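Local coordinates for protein 2-dehydropantoate 2-reductase (Enterococcus faecium DO, PDB 5X20) that probably catalyses the NADPH-dependent reduction of ketopantoate to pantoate in pantothenate biosynthesis, and binds NAD in this structure, at residues A6-M11 and L28-A33; F77-Q82 and N268-E273; E273-N278 and F297-V302. One frame throughout, in Å; residues are numbered along the deposited sequence.

How the contacts relate
Contacts 1 and 2 line one NAD, which contact 3 reaches through Glu273 alone. Contact 1 is buried where its segments meet and belongs to the first beta-alpha-beta unit of the Rossmann domain, where backbone amides and a single carboxylate receive the diphosphate and adenosine ribose. Contact 2, only partly buried, joins that domain to the helical C-terminal domain with charged and amide groups turned onto the cofactor. Contact 3, largely buried within the C-terminal domain, makes no hydrogen bond between its segments; it is van der Waals packing whose polar groups bond elsewhere. Contacts 1 and 2 touch where Phe77 meets Ala6, Gly7 and Met11. Contacts 2 and 3 share Glu273.

Contact 1 of 3, residues A6-M11 and L28-A33; sequences AGAGAM and LIDGWA. With NAD (nicotinamide-adenine-dinucleotide), chain G.
Asp30, at the end of strand 25-30, turns its carboxylate back to Ala8, whose N donates to OD1 over 2.7 Å through that oxygen's anti lone pair. The bond is bent (135° at the hydrogen), and the same carboxylate also faces the adenosine ribose. With CG opposite the backbone N (chi1 -152°), the group lies between protein and sugar. OD2 accepts from ribose O2B at 2.7 Å, while OD1 takes O3B at a doubtfully short distance. The backbone N of Trp32 reaches OD2 as well, 32° out of the carboxylate plane, closing an Asx turn that helps to fix the carboxylate's rotation. Trp32 then spreads one indole face over the adenine, with C6A 3.5 Å above the ring plane and over its centre; a broad flat residue suits a broad flat base.

The Ala8 methyl rests on Leu28 CB at 3.9 Å, with CD2 of the leucine a little farther off. The strands run parallel here, with Ala6 bridged to Ile29 and Gly7 N bonded to Ile29 O at 2.9 Å. Gly9, with no side chain, lets NAD O5B come within 3.4 Å of its CA at the N-cap of helix 10-21. The first turn of that helix gives the amides of Ala10 and Met11 to O2A and O2N, one on each phosphate. Met11, bent at chi2 and chi3, rests SD 3.5 Å from nicotinamide C3N.

This is the glycine-rich turn of a Rossmann fold. An acidic residue gripping both ribose hydroxyls at the end of the second strand is consistent with binding NAD, and its charge would probably disfavour a phosphate on O2B; since the family's usual cofactor is NADPH, that preference is only suggested by this geometry.

Contact 2 of 3, residues F77-Q82 and N268-E273; sequences FTKAMQ and NHRLTE. With NAD (nicotinamide-adenine-dinucleotide), chain G.
Arg270 and Lys79 come together from the two segments on a single phosphate oxygen, O1A of NAD. The guanidinium, bent at chi3, meets O1A at its edge and in its plane, with NH1 2.8 Å away and NH2 also bonded. Adenine N7A lies 3.4 Å above one face of the same group, so the arginine serves charge and base together. Lys79 NZ donates to O1A at 2.8 Å and makes a salt bridge with Asp264, which probably eases the closeness of the two cations gathered on the phosphate. Beyond NH2, at the guanidinium edge, Gln82 sends NE2 to ribose O4B over a nearly straight bond (162°). Its OE1 accepts from Lys79 N, so both ends of the amide are used and its rotation is set.

Leu271 and Thr272 contribute mainly backbone: their carbonyl oxygens receive the Met81 methyl, CE lying 3.3 Å from Thr272 O. The unbranched, flexible methionine can lay its methyl against the two carbonyl oxygens. The Thr272 side chain points away from 77-82, and its OG1 bonds to Glu306.

Glu273 closes the segment, its chain extended beyond CG and crossing that of Lys79 at about a right angle, CD to CD 3.5 Å. The carboxylate takes both hydroxyls of the nicotinamide ribose, OE1 from O2D and OE2 from O3D at 2.7 Å. OE2 also accepts from Ala80 N, 2.9 Å away, by its anti lone pair; the backbone thereby orients the acid that holds the sugar.

Segment 77-82 links strand 73-76 of the Rossmann sheet to helix 83-90, whereas 268-273 runs between helices 260-267 and 278-288, so the cofactor bridges the two domains here.

Contact 3 of 3, residues E273-N278 and F297-V302; sequences EIDYIN and FLTELV. With NAD (nicotinamide-adenine-dinucleotide), chain G.
In the helical C-terminal domain, the short 3-10 turn before helix 278-288 lays Ile274 and its neighbours against helix 293-308. Ile274 straddles two residues of that helix. CG1, opposite the backbone N (chi1 -165°), rests 3.8 Å from Thr299 CA, and CG2 lies 4.0 Å from Val302 CG1. Beta-branched side chains keep their methyls close to the backbone, which suits elements whose nearest CA atoms, those of Ile274 and Thr299, are 6.1 Å apart.

Thr299 is used on both branches. Its methyl CG2 meets Asp275 OD1 at 3.8 Å, the two side chains at about a right angle, while OG1 touches Asn278 CB at 3.5 Å. That hydroxyl is bonded back to Cys295 O, so its hydrogen-bonding need is met. Asp275 OD1 reaches across to bond His303, one turn farther along helix 293-308.

Asn278, the first residue of helix 278-288, sets ND2 3.8 Å from Leu298 CD2. The same amide nitrogen bonds to Gly192 O of helix 180-201.

Met261 of helix 260-267 also touches Ile274, and Ile200 of helix 180-201 packs on Val302, while Phe297 and Leu301 of helix 293-308 meet Met217 of the second subunit.

Contact 1 of 3, residues A6-M11 and L28-A33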
loop_
_atom_site.group_PDB
_atom_site.type_symbol
_atom_site.label_atom_id
_atom_site.label_comp_id
_atom_site.label_asym_id
_atom_site.label_seq_id
_atom_site.Cartn_x
_atom_site.Cartn_y
_atom_site.Cartn_z
ATOM N N ALA A 6 13.940 11.798 -28.030
ATOM C CA ALA A 6 13.436 10.455 -28.207
ATOM C C ALA A 6 12.565 10.310 -26.981
ATOM O O ALA A 6 13.067 10.155 -25.880
ATOM C CB ALA A 6 14.586 9.460 -28.304
ATOM N N GLY A 7 11.253 10.346 -27.197
ATOM C CA GLY A 7 10.275 10.141 -26.145
ATOM C C GLY A 7 9.687 11.496 -25.815
ATOM O O GLY A 7 10.089 12.133 -24.842
ATOM N N ALA A 8 8.747 11.951 -26.638
ATOM C CA ALA A 8 8.294 13.325 -26.548
ATOM C C ALA A 8 6.986 13.407 -25.771
ATOM O O ALA A 8 6.025 13.983 -26.213
ATOM C CB ALA A 8 8.163 13.920 -27.933
ATOM N N GLY A 9 7.004 12.867 -24.563
ATOM C CA GLY A 9 5.891 13.016 -23.671
ATOM C C GLY A 9 6.008 14.314 -22.893
ATOM O O GLY A 9 6.466 15.317 -23.421
ATOM N N ALA A 10 5.613 14.289 -21.617
ATOM C CA ALA A 10 5.583 15.516 -20.864
ATOM C C ALA A 10 6.953 16.157 -20.829
ATOM O O ALA A 10 7.089 17.349 -21.209
ATOM C CB ALA A 10 5.052 15.286 -19.470
ATOM N N MET A 11 7.975 15.393 -20.411
ATOM C CA MET A 11 9.334 15.972 -20.222
ATOM C C MET A 11 10.053 16.214 -21.546
ATOM O O MET A 11 10.743 17.193 -21.736
ATOM C CB MET A 11 10.162 15.087 -19.300
ATOM C CG MET A 11 9.622 15.057 -17.881
ATOM S SD MET A 11 9.843 16.591 -16.913
ATOM C CE MET A 11 11.584 16.796 -17.036
ATOM N N LEU A 28 11.148 15.745 -32.789
ATOM C CA LEU A 28 10.509 14.858 -31.819
ATOM C C LEU A 28 10.293 13.494 -32.404
ATOM O O LEU A 28 9.944 13.357 -33.567
ATOM C CB LEU A 28 9.163 15.389 -31.363
ATOM C CG LEU A 28 9.136 16.845 -30.897
ATOM C CD1 LEU A 28 7.727 17.270 -30.556
ATOM C CD2 LEU A 28 10.085 17.114 -29.722
ATOM N N ILE A 29 10.542 12.475 -31.583
ATOM C CA ILE A 29 10.340 11.098 -31.971
ATOM C C ILE A 29 9.496 10.449 -30.866
ATOM O O ILE A 29 9.794 10.636 -29.684
ATOM C CB ILE A 29 11.667 10.354 -32.081
ATOM C CG1 ILE A 29 12.628 11.081 -33.004
ATOM C CG2 ILE A 29 11.402 8.946 -32.573
ATOM C CD1 ILE A 29 14.015 10.491 -33.038
ATOM N N ASP A 30 8.435 9.758 -31.233
ATOM C CA ASP A 30 7.482 9.259 -30.267
ATOM C C ASP A 30 6.779 8.045 -30.781
ATOM O O ASP A 30 6.750 7.795 -31.980
ATOM C CB ASP A 30 6.447 10.319 -29.900
ATOM C CG ASP A 30 5.906 10.119 -28.501
ATOM O OD1 ASP A 30 6.643 10.466 -27.556
ATOM O OD2 ASP A 30 4.769 9.574 -28.335
ATOM N N GLY A 31 6.239 7.266 -29.862
ATOM C CA GLY A 31 5.564 6.036 -30.197
ATOM C C GLY A 31 4.062 6.116 -30.098
ATOM O O GLY A 31 3.393 5.159 -30.378
ATOM N N TRP A 32 3.506 7.232 -29.648
ATOM C CA TRP A 32 2.070 7.325 -29.466
ATOM C C TRP A 32 1.449 7.970 -30.715
ATOM O O TRP A 32 1.567 9.190 -30.936
ATOM C CB TRP A 32 1.784 8.174 -28.220
ATOM C CG TRP A 32 0.342 8.331 -27.828
ATOM C CD1 TRP A 32 -0.719 7.602 -28.282
ATOM C CD2 TRP A 32 -0.188 9.251 -26.863
ATOM N NE1 TRP A 32 -1.860 8.006 -27.692
ATOM C CE2 TRP A 32 -1.587 9.023 -26.815
ATOM C CE3 TRP A 32 0.371 10.232 -26.033
ATOM C CZ2 TRP A 32 -2.433 9.735 -25.975
ATOM C CZ3 TRP A 32 -0.467 10.959 -25.220
ATOM C CH2 TRP A 32 -1.864 10.701 -25.187
ATOM N N ALA A 33 0.818 7.143 -31.543
ATOM C CA ALA A 33 0.359 7.570 -32.896
ATOM C C ALA A 33 -0.593 8.756 -32.871
ATOM O O ALA A 33 -0.404 9.710 -33.594
ATOM C CB ALA A 33 -0.293 6.408 -33.631
HETATM P PA NAD G . 5.221 10.505 -20.318
HETATM O O1A NAD G . 4.467 9.295 -19.860
HETATM O O2A NAD G . 4.524 11.858 -20.444
HETATM O O5B NAD G . 5.801 10.191 -21.770
HETATM C C5B NAD G . 6.535 9.013 -22.022
HETATM C C4B NAD G . 6.187 8.425 -23.379
HETATM O O4B NAD G . 4.941 7.789 -23.218
HETATM C C3B NAD G . 6.003 9.443 -24.500
HETATM O O3B NAD G . 6.436 8.864 -25.696
HETATM C C2B NAD G . 4.526 9.637 -24.546
HETATM O O2B NAD G . 3.983 10.113 -25.770
HETATM C C1B NAD G . 4.101 8.221 -24.240
HETATM N N9A NAD G . 2.731 8.245 -23.747
HETATM C C8A NAD G . 2.247 9.037 -22.801
HETATM N N7A NAD G . 0.941 8.809 -22.635
HETATM C C5A NAD G . 0.588 7.867 -23.507
HETATM C C6A NAD G . -0.657 7.180 -23.860
HETATM N N6A NAD G . -1.823 7.450 -23.219
HETATM N N1A NAD G . -0.571 6.291 -24.849
HETATM C C2A NAD G . 0.572 5.990 -25.482
HETATM N N3A NAD G . 1.751 6.581 -25.251
HETATM C C4A NAD G . 1.792 7.512 -24.266
HETATM O O3 NAD G . 6.464 10.528 -19.325
HETATM P PN NAD G . 7.284 11.796 -18.782
HETATM O O1N NAD G . 6.448 12.333 -17.614
HETATM O O2N NAD G . 7.778 12.739 -19.843
HETATM O O5D NAD G . 8.494 11.029 -18.071
HETATM C C5D NAD G . 9.664 10.717 -18.816
HETATM C C4D NAD G . 10.852 10.428 -17.891
HETATM O O4D NAD G . 11.145 11.620 -17.134
HETATM C C3D NAD G . 10.428 9.365 -16.896
HETATM O O3D NAD G . 11.479 8.469 -16.593
HETATM C C2D NAD G . 10.007 10.166 -15.667
HETATM O O2D NAD G . 10.090 9.432 -14.440
HETATM C C1D NAD G . 10.984 11.324 -15.743
HETATM N N1N NAD G . 10.605 12.534 -15.029
HETATM C C2N NAD G . 9.355 13.026 -15.193
HETATM C C3N NAD G . 8.974 14.179 -14.486
HETATM C C7N NAD G . 7.620 14.834 -14.656
HETATM O O7N NAD G . 7.372 15.843 -14.010
HETATM N N7N NAD G . 6.760 14.442 -15.601
HETATM C C4N NAD G . 9.941 14.813 -13.681
HETATM C C5N NAD G . 11.263 14.290 -13.595
HETATM C C6N NAD G . 11.597 13.169 -14.295
#

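Contact 2 of 3, residues F77-Q82 and N268-E273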
loop_
_atom_site.group_PDB
_atom_site.type_symbol
_atom_site.label_atom_id
_atom_site.label_comp_id
_atom_site.label_asym_id
_atom_site.label_seq_id
_atom_site.Cartn_x
_atom_site.Cartn_y
_atom_site.Cartn_z
ATOM N N PHE A 77 13.834 10.513 -23.306
ATOM C CA PHE A 77 12.814 10.905 -22.346
ATOM C C PHE A 77 11.557 10.029 -22.409
ATOM O O PHE A 77 10.469 10.482 -22.053
ATOM C CB PHE A 77 12.460 12.384 -22.493
ATOM C CG PHE A 77 13.064 13.251 -21.426
ATOM C CD1 PHE A 77 12.974 12.889 -20.092
ATOM C CD2 PHE A 77 13.728 14.419 -21.755
ATOM C CE1 PHE A 77 13.529 13.681 -19.105
ATOM C CE2 PHE A 77 14.286 15.215 -20.773
ATOM C CZ PHE A 77 14.186 14.845 -19.446
ATOM N N THR A 78 11.701 8.778 -22.848
ATOM C CA THR A 78 10.640 7.805 -22.645
ATOM C C THR A 78 10.487 7.457 -21.145
ATOM O O THR A 78 11.313 7.828 -20.303
ATOM C CB THR A 78 10.903 6.494 -23.397
ATOM O OG1 THR A 78 12.061 5.834 -22.840
ATOM C CG2 THR A 78 11.089 6.729 -24.866
ATOM N N LYS A 79 9.450 6.711 -20.833
ATOM C CA LYS A 79 9.369 6.008 -19.540
ATOM C C LYS A 79 10.314 4.849 -19.633
ATOM O O LYS A 79 10.626 4.370 -20.733
ATOM C CB LYS A 79 7.965 5.476 -19.279
ATOM C CG LYS A 79 6.956 6.550 -18.905
ATOM C CD LYS A 79 7.018 6.820 -17.431
ATOM C CE LYS A 79 6.437 8.129 -16.907
ATOM N NZ LYS A 79 5.028 8.358 -17.333
ATOM N N ALA A 80 10.788 4.400 -18.480
ATOM C CA ALA A 80 11.809 3.378 -18.442
ATOM C C ALA A 80 11.418 2.166 -19.279
ATOM O O ALA A 80 12.300 1.562 -19.903
ATOM C CB ALA A 80 12.113 2.968 -16.989
ATOM N N MET A 81 10.151 1.740 -19.240
ATOM C CA MET A 81 9.785 0.489 -19.927
ATOM C C MET A 81 9.742 0.583 -21.431
ATOM O O MET A 81 9.739 -0.430 -22.129
ATOM C CB MET A 81 8.575 -0.245 -19.315
ATOM C CG MET A 81 7.462 0.635 -18.789
ATOM S SD MET A 81 7.855 1.451 -17.232
ATOM C CE MET A 81 6.456 2.561 -17.093
ATOM N N GLN A 82 9.764 1.806 -21.924
ATOM C CA GLN A 82 9.771 2.017 -23.354
ATOM C C GLN A 82 11.195 2.226 -23.899
ATOM O O GLN A 82 11.388 2.296 -25.077
ATOM C CB GLN A 82 8.920 3.235 -23.719
ATOM C CG GLN A 82 7.503 3.256 -23.210
ATOM C CD GLN A 82 6.956 4.678 -23.172
ATOM O OE1 GLN A 82 7.624 5.586 -22.697
ATOM N NE2 GLN A 82 5.732 4.882 -23.691
ATOM N N ASN A 268 -4.111 7.855 -15.060
ATOM C CA ASN A 268 -4.126 7.431 -16.468
ATOM C C ASN A 268 -4.168 5.954 -16.717
ATOM O O ASN A 268 -4.176 5.529 -17.875
ATOM C CB ASN A 268 -2.937 8.025 -17.164
ATOM C CG ASN A 268 -3.014 9.530 -17.178
ATOM O OD1 ASN A 268 -4.090 10.082 -17.353
ATOM N ND2 ASN A 268 -1.912 10.187 -17.040
ATOM N N HIS A 269 -4.183 5.153 -15.654
ATOM C CA HIS A 269 -4.213 3.716 -15.801
ATOM C C HIS A 269 -3.101 3.215 -16.717
ATOM O O HIS A 269 -3.287 2.341 -17.547
ATOM C CB HIS A 269 -5.586 3.251 -16.292
ATOM C CG HIS A 269 -6.651 3.411 -15.262
ATOM N ND1 HIS A 269 -7.903 2.860 -15.384
ATOM C CD2 HIS A 269 -6.635 4.037 -14.061
ATOM C CE1 HIS A 269 -8.616 3.146 -14.313
ATOM N NE2 HIS A 269 -7.871 3.869 -13.499
ATOM N N ARG A 270 -1.889 3.717 -16.488
ATOM C CA ARG A 270 -0.702 3.245 -17.211
ATOM C C ARG A 270 0.261 2.515 -16.238
ATOM O O ARG A 270 0.280 2.812 -15.043
ATOM C CB ARG A 270 0.011 4.405 -17.876
ATOM C CG ARG A 270 -0.776 4.992 -19.025
ATOM C CD ARG A 270 -0.164 6.304 -19.471
ATOM N NE ARG A 270 1.125 6.109 -20.128
ATOM C CZ ARG A 270 2.136 6.970 -20.060
ATOM N NH1 ARG A 270 2.011 8.088 -19.357
ATOM N NH2 ARG A 270 3.272 6.709 -20.692
ATOM N N LEU A 271 1.046 1.566 -16.749
ATOM C CA LEU A 271 2.082 0.915 -15.982
ATOM C C LEU A 271 3.101 1.934 -15.439
ATOM O O LEU A 271 3.359 2.930 -16.054
ATOM C CB LEU A 271 2.819 -0.128 -16.807
ATOM C CG LEU A 271 2.083 -1.422 -17.103
ATOM C CD1 LEU A 271 2.866 -2.253 -18.125
ATOM C CD2 LEU A 271 1.817 -2.231 -15.816
ATOM N N THR A 272 3.648 1.635 -14.282
ATOM C CA THR A 272 4.612 2.501 -13.617
ATOM C C THR A 272 6.064 2.029 -13.831
ATOM O O THR A 272 6.331 0.908 -14.262
ATOM C CB THR A 272 4.395 2.525 -12.093
ATOM O OG1 THR A 272 4.835 1.276 -11.532
ATOM C CG2 THR A 272 2.901 2.764 -11.766
ATOM N N GLU A 273 6.957 2.902 -13.453
ATOM C CA GLU A 273 8.387 2.670 -13.482
ATOM C C GLU A 273 8.960 2.016 -12.189
ATOM O O GLU A 273 10.181 2.046 -11.948
ATOM C CB GLU A 273 9.045 4.012 -13.665
ATOM C CG GLU A 273 8.877 4.585 -15.068
ATOM C CD GLU A 273 9.616 5.937 -15.206
ATOM O OE1 GLU A 273 9.437 6.802 -14.303
ATOM O OE2 GLU A 273 10.406 6.078 -16.178
HETATM P PA NAD G . 5.221 10.505 -20.318
HETATM O O1A NAD G . 4.467 9.295 -19.860
HETATM O O2A NAD G . 4.524 11.858 -20.444
HETATM O O5B NAD G . 5.801 10.191 -21.770
HETATM C C5B NAD G . 6.535 9.013 -22.022
HETATM C C4B NAD G . 6.187 8.425 -23.379
HETATM O O4B NAD G . 4.941 7.789 -23.218
HETATM C C3B NAD G . 6.003 9.443 -24.500
HETATM O O3B NAD G . 6.436 8.864 -25.696
HETATM C C2B NAD G . 4.526 9.637 -24.546
HETATM O O2B NAD G . 3.983 10.113 -25.770
HETATM C C1B NAD G . 4.101 8.221 -24.240
HETATM N N9A NAD G . 2.731 8.245 -23.747
HETATM C C8A NAD G . 2.247 9.037 -22.801
HETATM N N7A NAD G . 0.941 8.809 -22.635
HETATM C C5A NAD G . 0.588 7.867 -23.507
HETATM C C6A NAD G . -0.657 7.180 -23.860
HETATM N N6A NAD G . -1.823 7.450 -23.219
HETATM N N1A NAD G . -0.571 6.291 -24.849
HETATM C C2A NAD G . 0.572 5.990 -25.482
HETATM N N3A NAD G . 1.751 6.581 -25.251
HETATM C C4A NAD G . 1.792 7.512 -24.266
HETATM O O3 NAD G . 6.464 10.528 -19.325
HETATM P PN NAD G . 7.284 11.796 -18.782
HETATM O O1N NAD G . 6.448 12.333 -17.614
HETATM O O2N NAD G . 7.778 12.739 -19.843
HETATM O O5D NAD G . 8.494 11.029 -18.071
HETATM C C5D NAD G . 9.664 10.717 -18.816
HETATM C C4D NAD G . 10.852 10.428 -17.891
HETATM O O4D NAD G . 11.145 11.620 -17.134
HETATM C C3D NAD G . 10.428 9.365 -16.896
HETATM O O3D NAD G . 11.479 8.469 -16.593
HETATM C C2D NAD G . 10.007 10.166 -15.667
HETATM O O2D NAD G . 10.090 9.432 -14.440
HETATM C C1D NAD G . 10.984 11.324 -15.743
HETATM N N1N NAD G . 10.605 12.534 -15.029
HETATM C C2N NAD G . 9.355 13.026 -15.193
HETATM C C3N NAD G . 8.974 14.179 -14.486
HETATM C C7N NAD G . 7.620 14.834 -14.656
HETATM O O7N NAD G . 7.372 15.843 -14.010
HETATM N N7N NAD G . 6.760 14.442 -15.601
HETATM C C4N NAD G . 9.941 14.813 -13.681
HETATM C C5N NAD G . 11.263 14.290 -13.595
HETATM C C6N NAD G . 11.597 13.169 -14.295
#

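Contact 3 of 3, residues E273-N278 and F297-V302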
loop_
_atom_site.group_PDB
_atom_site.type_symbol
_atom_site.label_atom_id
_atom_site.label_comp_id
_atom_site.label_asym_id
_atom_site.label_seq_id
_atom_site.Cartn_x
_atom_site.Cartn_y
_atom_site.Cartn_z
ATOM N N GLU A 273 6.957 2.902 -13.453
ATOM C CA GLU A 273 8.387 2.670 -13.482
ATOM C C GLU A 273 8.960 2.016 -12.189
ATOM O O GLU A 273 10.181 2.046 -11.948
ATOM C CB GLU A 273 9.045 4.012 -13.665
ATOM C CG GLU A 273 8.877 4.585 -15.068
ATOM C CD GLU A 273 9.616 5.937 -15.206
ATOM O OE1 GLU A 273 9.437 6.802 -14.303
ATOM O OE2 GLU A 273 10.406 6.078 -16.178
ATOM N N ILE A 274 8.091 1.413 -11.394
ATOM C CA ILE A 274 8.493 0.901 -10.093
ATOM C C ILE A 274 9.687 -0.098 -10.116
ATOM O O ILE A 274 10.524 -0.046 -9.250
ATOM C CB ILE A 274 7.275 0.312 -9.347
ATOM C CG1 ILE A 274 7.587 0.105 -7.859
ATOM C CG2 ILE A 274 6.824 -1.005 -9.954
ATOM C CD1 ILE A 274 7.663 1.384 -7.045
ATOM N N ASP A 275 9.755 -0.960 -11.119
ATOM C CA ASP A 275 10.861 -1.922 -11.215
ATOM C C ASP A 275 12.224 -1.263 -11.368
ATOM O O ASP A 275 13.218 -1.894 -11.119
ATOM C CB ASP A 275 10.635 -2.925 -12.371
ATOM C CG ASP A 275 9.459 -3.783 -12.123
ATOM O OD1 ASP A 275 9.219 -4.175 -10.972
ATOM O OD2 ASP A 275 8.715 -4.089 -13.049
ATOM N N TYR A 276 12.230 -0.021 -11.837
ATOM C CA TYR A 276 13.457 0.698 -12.061
ATOM C C TYR A 276 13.847 1.590 -10.891
ATOM O O TYR A 276 14.871 2.293 -10.946
ATOM C CB TYR A 276 13.318 1.544 -13.306
ATOM C CG TYR A 276 13.077 0.684 -14.526
ATOM C CD1 TYR A 276 11.797 0.280 -14.852
ATOM C CD2 TYR A 276 14.138 0.236 -15.318
ATOM C CE1 TYR A 276 11.572 -0.527 -15.937
ATOM C CE2 TYR A 276 13.920 -0.556 -16.430
ATOM C CZ TYR A 276 12.639 -0.929 -16.731
ATOM O OH TYR A 276 12.373 -1.669 -17.840
ATOM N N ILE A 277 12.969 1.674 -9.895
ATOM C CA ILE A 277 13.222 2.535 -8.762
ATOM C C ILE A 277 13.398 1.626 -7.537
ATOM O O ILE A 277 14.478 1.113 -7.336
ATOM C CB ILE A 277 12.098 3.577 -8.633
ATOM C CG1 ILE A 277 12.001 4.351 -9.954
ATOM C CG2 ILE A 277 12.404 4.545 -7.527
ATOM C CD1 ILE A 277 10.706 5.149 -10.059
ATOM N N ASN A 278 12.329 1.379 -6.783
ATOM C CA ASN A 278 12.398 0.483 -5.670
ATOM C C ASN A 278 12.775 -0.898 -6.117
ATOM O O ASN A 278 13.502 -1.652 -5.417
ATOM C CB ASN A 278 11.077 0.437 -4.918
ATOM C CG ASN A 278 10.689 1.785 -4.395
ATOM O OD1 ASN A 278 10.172 2.619 -5.128
ATOM N ND2 ASN A 278 10.980 2.028 -3.130
ATOM N N PHE A 297 8.279 -4.850 -0.723
ATOM C CA PHE A 297 6.843 -4.809 -0.439
ATOM C C PHE A 297 6.170 -3.685 -1.248
ATOM O O PHE A 297 5.105 -3.876 -1.841
ATOM C CB PHE A 297 6.635 -4.602 1.071
ATOM C CG PHE A 297 5.226 -4.882 1.590
ATOM C CD1 PHE A 297 4.252 -5.469 0.820
ATOM C CD2 PHE A 297 4.939 -4.655 2.915
ATOM C CE1 PHE A 297 3.001 -5.711 1.323
ATOM C CE2 PHE A 297 3.696 -4.943 3.458
ATOM C CZ PHE A 297 2.728 -5.449 2.670
ATOM N N LEU A 298 6.815 -2.516 -1.310
ATOM C CA LEU A 298 6.248 -1.403 -2.082
ATOM C C LEU A 298 6.133 -1.717 -3.569
ATOM O O LEU A 298 5.122 -1.443 -4.213
ATOM C CB LEU A 298 7.005 -0.116 -1.838
ATOM C CG LEU A 298 6.430 1.127 -2.501
ATOM C CD1 LEU A 298 5.016 1.466 -2.073
ATOM C CD2 LEU A 298 7.315 2.289 -2.215
ATOM N N THR A 299 7.141 -2.382 -4.102
ATOM C CA THR A 299 7.097 -2.864 -5.462
ATOM C C THR A 299 5.977 -3.862 -5.731
ATOM O O THR A 299 5.239 -3.753 -6.698
ATOM C CB THR A 299 8.429 -3.511 -5.832
ATOM O OG1 THR A 299 9.494 -2.552 -5.675
ATOM C CG2 THR A 299 8.432 -3.945 -7.282
ATOM N N GLU A 300 5.847 -4.822 -4.842
ATOM C CA GLU A 300 4.768 -5.784 -4.885
ATOM C C GLU A 300 3.368 -5.127 -4.818
ATOM O O GLU A 300 2.451 -5.510 -5.566
ATOM C CB GLU A 300 4.894 -6.776 -3.750
ATOM C CG GLU A 300 6.004 -7.770 -4.009
ATOM C CD GLU A 300 6.557 -8.457 -2.761
ATOM O OE1 GLU A 300 6.204 -8.148 -1.600
ATOM O OE2 GLU A 300 7.415 -9.346 -2.903
ATOM N N LEU A 301 3.223 -4.192 -3.889
ATOM C CA LEU A 301 1.970 -3.447 -3.745
ATOM C C LEU A 301 1.629 -2.669 -5.006
ATOM O O LEU A 301 0.491 -2.647 -5.421
ATOM C CB LEU A 301 2.032 -2.472 -2.541
ATOM C CG LEU A 301 1.968 -3.206 -1.212
ATOM C CD1 LEU A 301 2.399 -2.285 -0.081
ATOM C CD2 LEU A 301 0.570 -3.771 -0.928
ATOM N N VAL A 302 2.606 -1.999 -5.589
ATOM C CA VAL A 302 2.337 -1.214 -6.785
ATOM C C VAL A 302 1.935 -2.122 -7.945
ATOM O O VAL A 302 1.007 -1.812 -8.681
ATOM C CB VAL A 302 3.529 -0.322 -7.132
ATOM C CG1 VAL A 302 3.373 0.340 -8.506
ATOM C CG2 VAL A 302 3.644 0.760 -6.088
HETATM P PA NAD G . 5.221 10.505 -20.318
HETATM O O1A NAD G . 4.467 9.295 -19.860
HETATM O O2A NAD G . 4.524 11.858 -20.444
HETATM O O5B NAD G . 5.801 10.191 -21.770
HETATM C C5B NAD G . 6.535 9.013 -22.022
HETATM C C4B NAD G . 6.187 8.425 -23.379
HETATM O O4B NAD G . 4.941 7.789 -23.218
HETATM C C3B NAD G . 6.003 9.443 -24.500
HETATM O O3B NAD G . 6.436 8.864 -25.696
HETATM C C2B NAD G . 4.526 9.637 -24.546
HETATM O O2B NAD G . 3.983 10.113 -25.770
HETATM C C1B NAD G . 4.101 8.221 -24.240
HETATM N N9A NAD G . 2.731 8.245 -23.747
HETATM C C8A NAD G . 2.247 9.037 -22.801
HETATM N N7A NAD G . 0.941 8.809 -22.635
HETATM C C5A NAD G . 0.588 7.867 -23.507
HETATM C C6A NAD G . -0.657 7.180 -23.860
HETATM N N6A NAD G . -1.823 7.450 -23.219
HETATM N N1A NAD G . -0.571 6.291 -24.849
HETATM C C2A NAD G . 0.572 5.990 -25.482
HETATM N N3A NAD G . 1.751 6.581 -25.251
HETATM C C4A NAD G . 1.792 7.512 -24.266
HETATM O O3 NAD G . 6.464 10.528 -19.325
HETATM P PN NAD G . 7.284 11.796 -18.782
HETATM O O1N NAD G . 6.448 12.333 -17.614
HETATM O O2N NAD G . 7.778 12.739 -19.843
HETATM O O5D NAD G . 8.494 11.029 -18.071
HETATM C C5D NAD G . 9.664 10.717 -18.816
HETATM C C4D NAD G . 10.852 10.428 -17.891
HETATM O O4D NAD G . 11.145 11.620 -17.134
HETATM C C3D NAD G . 10.428 9.365 -16.896
HETATM O O3D NAD G . 11.479 8.469 -16.593
HETATM C C2D NAD G . 10.007 10.166 -15.667
HETATM O O2D NAD G . 10.090 9.432 -14.440
HETATM C C1D NAD G . 10.984 11.324 -15.743
HETATM N N1N NAD G . 10.605 12.534 -15.029
HETATM C C2N NAD G . 9.355 13.026 -15.193
HETATM C C3N NAD G . 8.974 14.179 -14.486
HETATM C C7N NAD G . 7.620 14.834 -14.656
HETATM O O7N NAD G . 7.372 15.843 -14.010
HETATM N N7N NAD G . 6.760 14.442 -15.601
HETATM C C4N NAD G . 9.941 14.813 -13.681
HETATM C C5N NAD G . 11.263 14.290 -13.595
HETATM C C6N NAD G . 11.597 13.169 -14.295
#